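Local atomic coordinates of citrate synthase (Metallosphaera sedula, PDB entry 6ABX), a protein that probably catalyses the condensation of oxaloacetate with acetyl-CoA and water to give citrate and free CoA, a step of the tricarboxylic acid cycle. Residues H59-D62 with D63-R67; K275-E278 with I279-L282; L312-Y315 with A316-F319. All coordinates share one frame; numbering follows the deposited sequence.

Contact 1. Residues H59-D62 with D63-R67; sequences HELD and DFKSR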
loop_
_atom_site.group_PDB
_atom_site.type_symbol
_atom_site.label_atom_id
_atom_site.label_comp_id
_atom_site.label_asym_id
_atom_site.label_seq_id
_atom_site.Cartn_x
_atom_site.Cartn_y
_atom_site.Cartn_z
ATOM N N HIS A 59 5.811 7.871 35.269
ATOM C CA HIS A 59 4.636 8.679 34.963
ATOM C C HIS A 59 4.330 8.675 33.459
ATOM O O HIS A 59 3.167 8.587 33.079
ATOM C CB HIS A 59 4.876 10.131 35.430
ATOM C CG HIS A 59 3.789 11.097 35.071
ATOM N ND1 HIS A 59 3.967 12.075 34.097
ATOM C CD2 HIS A 59 2.537 11.286 35.566
ATOM C CE1 HIS A 59 2.867 12.812 34.014
ATOM N NE2 HIS A 59 1.986 12.347 34.903
ATOM N N GLU A 60 5.367 8.802 32.616
ATOM C CA GLU A 60 5.172 8.841 31.192
ATOM C C GLU A 60 4.555 7.513 30.737
ATOM O O GLU A 60 3.609 7.524 29.907
ATOM C CB GLU A 60 6.469 9.088 30.437
ATOM C CG GLU A 60 6.985 10.512 30.589
ATOM C CD GLU A 60 8.384 10.714 30.069
ATOM O OE1 GLU A 60 9.151 9.738 29.995
ATOM O OE2 GLU A 60 8.699 11.851 29.694
ATOM N N LEU A 61 5.022 6.409 31.323
ATOM C CA LEU A 61 4.547 5.081 30.869
ATOM C C LEU A 61 3.104 4.857 31.343
ATOM O O LEU A 61 2.287 4.378 30.609
ATOM C CB LEU A 61 5.463 3.972 31.348
ATOM C CG LEU A 61 5.062 2.554 30.921
ATOM C CD1 LEU A 61 4.875 2.435 29.414
ATOM C CD2 LEU A 61 6.104 1.570 31.422
ATOM N N ASP A 62 2.799 5.281 32.567
ATOM C CA ASP A 62 1.436 5.188 33.113
ATOM C C ASP A 62 0.434 5.956 32.234
ATOM O O ASP A 62 -0.618 5.455 31.896
ATOM C CB ASP A 62 1.359 5.756 34.530
ATOM C CG ASP A 62 0.018 5.427 35.164
ATOM O OD1 ASP A 62 -0.303 4.200 35.263
ATOM O OD2 ASP A 62 -0.723 6.377 35.477
ATOM N N ASP A 63 0.771 7.190 31.854
ATOM C CA ASP A 63 -0.083 7.984 30.984
ATOM C C ASP A 63 -0.277 7.288 29.625
ATOM O O ASP A 63 -1.342 7.296 29.066
ATOM C CB ASP A 63 0.472 9.397 30.757
ATOM C CG ASP A 63 0.371 10.253 32.003
ATOM O OD1 ASP A 63 -0.215 9.766 32.993
ATOM O OD2 ASP A 63 0.878 11.384 31.960
ATOM N N PHE A 64 0.814 6.755 29.059
ATOM C CA PHE A 64 0.845 6.185 27.716
ATOM C C PHE A 64 0.048 4.886 27.696
ATOM O O PHE A 64 -0.719 4.662 26.710
ATOM C CB PHE A 64 2.289 5.915 27.303
ATOM C CG PHE A 64 2.472 5.307 25.941
ATOM C CD1 PHE A 64 2.169 6.017 24.773
ATOM C CD2 PHE A 64 2.934 4.017 25.835
ATOM C CE1 PHE A 64 2.404 5.451 23.529
ATOM C CE2 PHE A 64 3.128 3.440 24.593
ATOM C CZ PHE A 64 2.873 4.163 23.444
ATOM N N LYS A 65 0.209 4.075 28.745
ATOM C CA LYS A 65 -0.578 2.788 28.887
ATOM C C LYS A 65 -2.076 3.110 28.887
ATOM O O LYS A 65 -2.853 2.483 28.212
ATOM C CB LYS A 65 -0.233 2.038 30.176
ATOM C CG LYS A 65 1.077 1.281 30.115
ATOM C CD LYS A 65 1.552 0.895 31.506
ATOM C CE LYS A 65 0.680 -0.103 32.224
ATOM N NZ LYS A 65 1.183 -0.289 33.606
ATOM N N SER A 66 -2.449 4.188 29.582
ATOM C CA SER A 66 -3.848 4.648 29.632
ATOM C C SER A 66 -4.343 5.112 28.275
ATOM O O SER A 66 -5.433 4.791 27.887
ATOM C CB SER A 66 -4.044 5.730 30.659
ATOM O OG SER A 66 -3.876 5.180 31.936
ATOM N N ARG A 67 -3.515 5.853 27.553
ATOM C CA ARG A 67 -3.870 6.355 26.298
ATOM C C ARG A 67 -4.152 5.230 25.318
ATOM O O ARG A 67 -5.148 5.305 24.600
ATOM C CB ARG A 67 -2.790 7.267 25.748
ATOM C CG ARG A 67 -3.208 7.908 24.439
ATOM C CD ARG A 67 -2.194 8.881 23.922
ATOM N NE ARG A 67 -2.718 9.515 22.716
ATOM C CZ ARG A 67 -2.021 10.337 21.955
ATOM N NH1 ARG A 67 -0.758 10.609 22.267
ATOM N NH2 ARG A 67 -2.606 10.873 20.894
HETATM O O HOH W 1 -2.024 3.414 33.598
HETATM O O HOH W 2 0.941 1.936 35.070
#
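H59, E60, L61 and D62 each give their backbone carbonyl to the N-H four residues on, in D63, F64, K65 and S66, making one regular stretch of alpha-helix; D63 N to H59 O is the first of these four bonds, 3.0 Å long. One turn apart on the outer side, the imidazole of H59 and the carboxylate of D63 meet. A first torsion of 175° sends the ring of H59 away from its own backbone N and along the helix, until D63 OD2 lies over one face, 3.2 Å from H59 CE1. Ring and carboxylate planes stand 72° apart, and although H59 NE2 is 3.3 Å from D63 OD2, the angle is too poor for a hydrogen bond. The meeting is therefore of acid above ring, and the acid's negative charge would tend to favour a protonated imidazole.

A second polar group forms round D62. Its OD1 accepts a hydrogen bond from each of two waters: one also donates to D62 O and accepts from S66 OG, while the other accepts from K65 NZ at 2.7 Å. K65 NZ and D62 OD1 lie 5.0 Å apart, bridged by that water. The lysine chain bends about its CG-CD bond (chi3 66°), the two methylenes that lie against L61, K65 CD being 3.9 Å from L61 CG.

Apolar L61 and F64 suit the buried side, F64 edge-to-face with Y48 of helix 43-52 and L61 against I367 of the second subunit. L61 CD1 comes to the edge of the F64 ring, 4.4 Å from F64 CD2. Polar residues outward and apolar ones inward, repeated at i and i+3 or i+4, mark an amphipathic surface helix of the largely helical citrate synthase fold.

Contact 2. Residues K275-E278 with I279-L282; sequences KNEE and IKRL
The flat carboxamide of N276 meets I279 end-on through its oxygen: OD1 accepts the backbone N-H of I279 at 3.0 Å, the donor lying almost in line with the C=O (174°). The same oxygen is 3.4 Å from I279 CG1. The guanidinium of R281 comes only as near as 4.1 Å, from NH1 to CG of E278, and its NH2 makes a weak bond to E229 O instead. The extended chain of E278 carries its carboxylate to helix 310-316, where OE2 bonds to Y315 OH.

N276 is the N-cap of helix 277-297. Its CG sits between the backbone N and the carbonyl carbon (chi1 67°), which folds the short side chain back over the first turn to occupy an N-H with no earlier helix carbonyl. Asparagine suits this place for that reason, and the acids E277 and E278 that follow probably suit the helix's positive N-terminal end. From N276 O the regular ladder begins, with K280 N at 3.0 Å.

Just before the cap, K275 lays its methylenes across I279 at about a right angle, K275 CG being 3.7 Å from I279 CG2. The ammonium of K275 goes on to A270 O and L273 O and makes a cation-pi contact with F283. I279 also packs on Y315 and A316 of helix 310-316. With an alanine in place of I279, K275 is likely to lose its apolar backing and a gap to open against Y315 and A316. On the next turn L282 runs alongside E278, L282 CD1 4.0 Å from E278 CG, its side chain touching F225 and M226.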
loop_
_atom_site.group_PDB
_atom_site.type_symbol
_atom_site.label_atom_id
_atom_site.label_comp_id
_atom_site.label_asym_id
_atom_site.label_seq_id
_atom_site.Cartn_x
_atom_site.Cartn_y
_atom_site.Cartn_z
ATOM N N LYS A 275 1.718 -26.366 28.555
ATOM C CA LYS A 275 1.361 -26.924 27.295
ATOM C C LYS A 275 0.439 -28.114 27.522
ATOM O O LYS A 275 0.718 -28.946 28.342
ATOM C CB LYS A 275 2.655 -27.273 26.553
ATOM C CG LYS A 275 3.656 -26.133 26.429
ATOM C CD LYS A 275 4.907 -26.651 25.723
ATOM C CE LYS A 275 6.051 -25.670 25.591
ATOM N NZ LYS A 275 6.597 -25.243 26.905
ATOM N N ASN A 276 -0.650 -28.170 26.768
ATOM C CA ASN A 276 -1.410 -29.390 26.681
ATOM C C ASN A 276 -0.552 -30.400 25.893
ATOM O O ASN A 276 0.574 -30.093 25.428
ATOM C CB ASN A 276 -2.814 -29.127 26.124
ATOM C CG ASN A 276 -2.799 -28.679 24.679
ATOM O OD1 ASN A 276 -1.838 -28.955 23.967
ATOM N ND2 ASN A 276 -3.847 -27.994 24.239
ATOM N N GLU A 277 -1.080 -31.610 25.719
ATOM C CA GLU A 277 -0.269 -32.659 25.162
ATOM C C GLU A 277 0.044 -32.373 23.691
ATOM O O GLU A 277 1.119 -32.756 23.235
ATOM C CB GLU A 277 -0.892 -34.025 25.401
ATOM C CG GLU A 277 -0.411 -34.591 26.723
ATOM C CD GLU A 277 1.058 -34.995 26.761
ATOM O OE1 GLU A 277 1.851 -34.283 27.414
ATOM O OE2 GLU A 277 1.404 -36.038 26.137
ATOM N N GLU A 278 -0.855 -31.685 22.984
ATOM C CA GLU A 278 -0.612 -31.334 21.577
ATOM C C GLU A 278 0.575 -30.356 21.477
ATOM O O GLU A 278 1.480 -30.554 20.668
ATOM C CB GLU A 278 -1.892 -30.795 20.932
ATOM C CG GLU A 278 -1.694 -30.234 19.535
ATOM C CD GLU A 278 -2.895 -29.494 18.976
ATOM O OE1 GLU A 278 -3.791 -29.165 19.758
ATOM O OE2 GLU A 278 -2.936 -29.263 17.774
ATOM N N ILE A 279 0.614 -29.325 22.323
ATOM C CA ILE A 279 1.606 -28.305 22.195
ATOM C C ILE A 279 2.968 -28.879 22.607
ATOM O O ILE A 279 3.995 -28.574 22.021
ATOM C CB ILE A 279 1.206 -27.042 22.986
ATOM C CG1 ILE A 279 -0.105 -26.438 22.476
ATOM C CG2 ILE A 279 2.344 -26.052 23.012
ATOM C CD1 ILE A 279 -0.146 -26.112 20.989
ATOM N N LYS A 280 2.991 -29.712 23.662
ATOM C CA LYS A 280 4.248 -30.294 24.087
ATOM C C LYS A 280 4.880 -31.116 22.933
ATOM O O LYS A 280 6.067 -31.025 22.670
ATOM C CB LYS A 280 4.023 -31.195 25.304
ATOM C CG LYS A 280 5.306 -31.700 25.952
ATOM C CD LYS A 280 5.205 -31.860 27.459
ATOM C CE LYS A 280 6.503 -31.520 28.163
ATOM N NZ LYS A 280 7.569 -32.485 27.806
ATOM N N ARG A 281 4.048 -31.914 22.282
ATOM C CA ARG A 281 4.408 -32.764 21.165
ATOM C C ARG A 281 4.959 -31.882 20.039
ATOM O O ARG A 281 6.039 -32.142 19.470
ATOM C CB ARG A 281 3.163 -33.532 20.732
ATOM C CG ARG A 281 3.353 -34.474 19.556
ATOM C CD ARG A 281 2.219 -35.485 19.452
ATOM N NE ARG A 281 0.894 -34.878 19.355
ATOM C CZ ARG A 281 0.375 -34.284 18.263
ATOM N NH1 ARG A 281 -0.919 -34.052 18.221
ATOM N NH2 ARG A 281 1.122 -33.899 17.233
ATOM N N LEU A 282 4.231 -30.809 19.738
ATOM C CA LEU A 282 4.608 -29.938 18.634
ATOM C C LEU A 282 5.924 -29.237 18.913
ATOM O O LEU A 282 6.735 -29.043 17.971
ATOM C CB LEU A 282 3.495 -28.938 18.294
ATOM C CG LEU A 282 2.237 -29.497 17.639
ATOM C CD1 LEU A 282 1.209 -28.392 17.459
ATOM C CD2 LEU A 282 2.518 -30.114 16.283
#

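Contact 3. Residues L312-Y315 with A316-F319; sequences LVFY and AMGF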
loop_
_atom_site.group_PDB
_atom_site.type_symbol
_atom_site.label_atom_id
_atom_site.label_comp_id
_atom_site.label_asym_id
_atom_site.label_seq_id
_atom_site.Cartn_x
_atom_site.Cartn_y
_atom_site.Cartn_z
ATOM N N LEU A 312 3.937 -21.439 16.100
ATOM C CA LEU A 312 3.673 -22.401 17.152
ATOM C C LEU A 312 3.348 -21.726 18.488
ATOM O O LEU A 312 2.414 -22.112 19.196
ATOM C CB LEU A 312 4.878 -23.349 17.246
ATOM C CG LEU A 312 4.841 -24.341 18.398
ATOM C CD1 LEU A 312 3.553 -25.131 18.360
ATOM C CD2 LEU A 312 6.051 -25.252 18.316
ATOM N N VAL A 313 4.080 -20.658 18.820
ATOM C CA VAL A 313 3.813 -19.869 20.048
ATOM C C VAL A 313 2.419 -19.230 19.999
ATOM O O VAL A 313 1.680 -19.366 20.950
ATOM C CB VAL A 313 4.916 -18.823 20.281
ATOM C CG1 VAL A 313 4.528 -17.788 21.325
ATOM C CG2 VAL A 313 6.231 -19.496 20.642
ATOM N N PHE A 314 2.057 -18.606 18.885
ATOM C CA PHE A 314 0.729 -17.964 18.770
ATOM C C PHE A 314 -0.380 -19.025 18.779
ATOM O O PHE A 314 -1.429 -18.839 19.381
ATOM C CB PHE A 314 0.687 -17.081 17.531
ATOM C CG PHE A 314 1.488 -15.819 17.714
ATOM C CD1 PHE A 314 1.221 -14.956 18.753
ATOM C CD2 PHE A 314 2.477 -15.474 16.817
ATOM C CE1 PHE A 314 1.964 -13.795 18.928
ATOM C CE2 PHE A 314 3.216 -14.305 17.001
ATOM C CZ PHE A 314 2.991 -13.505 18.085
ATOM N N TYR A 315 -0.138 -20.178 18.136
ATOM C CA TYR A 315 -1.076 -21.290 18.181
ATOM C C TYR A 315 -1.270 -21.776 19.624
ATOM O O TYR A 315 -2.417 -22.071 20.031
ATOM C CB TYR A 315 -0.603 -22.409 17.244
ATOM C CG TYR A 315 -1.471 -23.643 17.251
ATOM C CD1 TYR A 315 -2.742 -23.602 16.706
ATOM C CD2 TYR A 315 -1.023 -24.850 17.742
ATOM C CE1 TYR A 315 -3.565 -24.717 16.695
ATOM C CE2 TYR A 315 -1.839 -25.983 17.753
ATOM C CZ TYR A 315 -3.110 -25.912 17.225
ATOM O OH TYR A 315 -3.941 -26.999 17.168
ATOM N N ALA A 316 -0.184 -21.873 20.382
ATOM C CA ALA A 316 -0.174 -22.345 21.760
ATOM C C ALA A 316 -1.044 -21.426 22.630
ATOM O O ALA A 316 -1.647 -21.855 23.593
ATOM C CB ALA A 316 1.233 -22.439 22.287
ATOM N N MET A 317 -1.134 -20.159 22.258
ATOM C CA MET A 317 -1.901 -19.252 23.044
ATOM C C MET A 317 -3.360 -19.119 22.618
ATOM O O MET A 317 -4.108 -18.442 23.327
ATOM C CB MET A 317 -1.158 -17.933 23.039
ATOM C CG MET A 317 -0.009 -18.154 23.984
ATOM S SD MET A 317 0.826 -16.693 24.393
ATOM C CE MET A 317 1.047 -16.072 22.730
ATOM N N GLY A 318 -3.775 -19.835 21.568
ATOM C CA GLY A 318 -5.154 -19.962 21.194
ATOM C C GLY A 318 -5.557 -19.269 19.932
ATOM O O GLY A 318 -6.771 -19.155 19.650
ATOM N N PHE A 319 -4.594 -18.769 19.114
ATOM C CA PHE A 319 -4.941 -18.211 17.827
ATOM C C PHE A 319 -4.923 -19.261 16.712
ATOM O O PHE A 319 -3.979 -20.041 16.684
ATOM C CB PHE A 319 -3.918 -17.122 17.488
ATOM C CG PHE A 319 -3.929 -15.940 18.427
ATOM C CD1 PHE A 319 -4.836 -14.922 18.213
ATOM C CD2 PHE A 319 -3.052 -15.843 19.486
ATOM C CE1 PHE A 319 -4.848 -13.821 19.045
ATOM C CE2 PHE A 319 -3.044 -14.725 20.309
ATOM C CZ PHE A 319 -3.953 -13.730 20.081
#
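V313 and F314 share the end of M317. The methionine runs beside V313, pointing the same way, and its terminal methyl CE lies 4.1 Å from V313 CG1; it meets F314 at a slant, with M317 CE also 4.1 Å from F314 CD1. A bend at chi3 (-49°) turns the methyl toward both, a fit that suits a long, flexible thioether among buried neighbours. L169 of helix 163-174 touches both F314 and M317.

F319 approaches from beyond the helix. Its ring presents an edge to the backbone of F314, so that F314 O lies in the ring plane, 3.4 Å from F319 CD2, and the carbonyl meets the ring's hydrogens rather than its pi face. F152 also packs on this ring, edge-to-face.

Y315 has CG anti to the backbone N (chi1 178°), and F319 O lies at the edge of its ring, near its plane, 3.8 Å from Y315 CD1. The same carbonyl receives a nearly straight CA-H...O contact from Y315. The phenol hydroxyl bonds to E278. A316, small enough to sit close against I279, tucks CB 3.3 Å from L312 O.

What turns the chain is G318, at phi 110°, where a side chain would be jammed against the carbonyl oxygen of M317. R157 and R135 take the carbonyls of M317 and G318. The 6→1 bond (F319 N to F314 O, 3.2 Å) and the 5→2 bond (G318 N to Y315 O, 3.0 Å), the G318 donor standing above the plane of the Y315 carbonyl, form with the positive-phi glycine a Schellman motif, which ends helix 310-316 near the citrate site, the F314 side chain being about 11 Å from the bound citrate.

Along the chain the three contacts come in series: contact 1 on helix 58-69, contact 2 at the start of helix 277-297, contact 3 at the end of helix 310-316. Contact 1 stands apart, its centre 37 Å from that of contact 2 and 28 Å from that of contact 3. Contacts 2 and 3, with centres 11 Å apart, touch directly, their side chains meeting in both a polar pair and apolar packing. Helices 277-297 and 310-316, successive in the chain, thus pack start against end as one local unit, whereas contact 1 belongs to a separate surface helix that touches the second subunit.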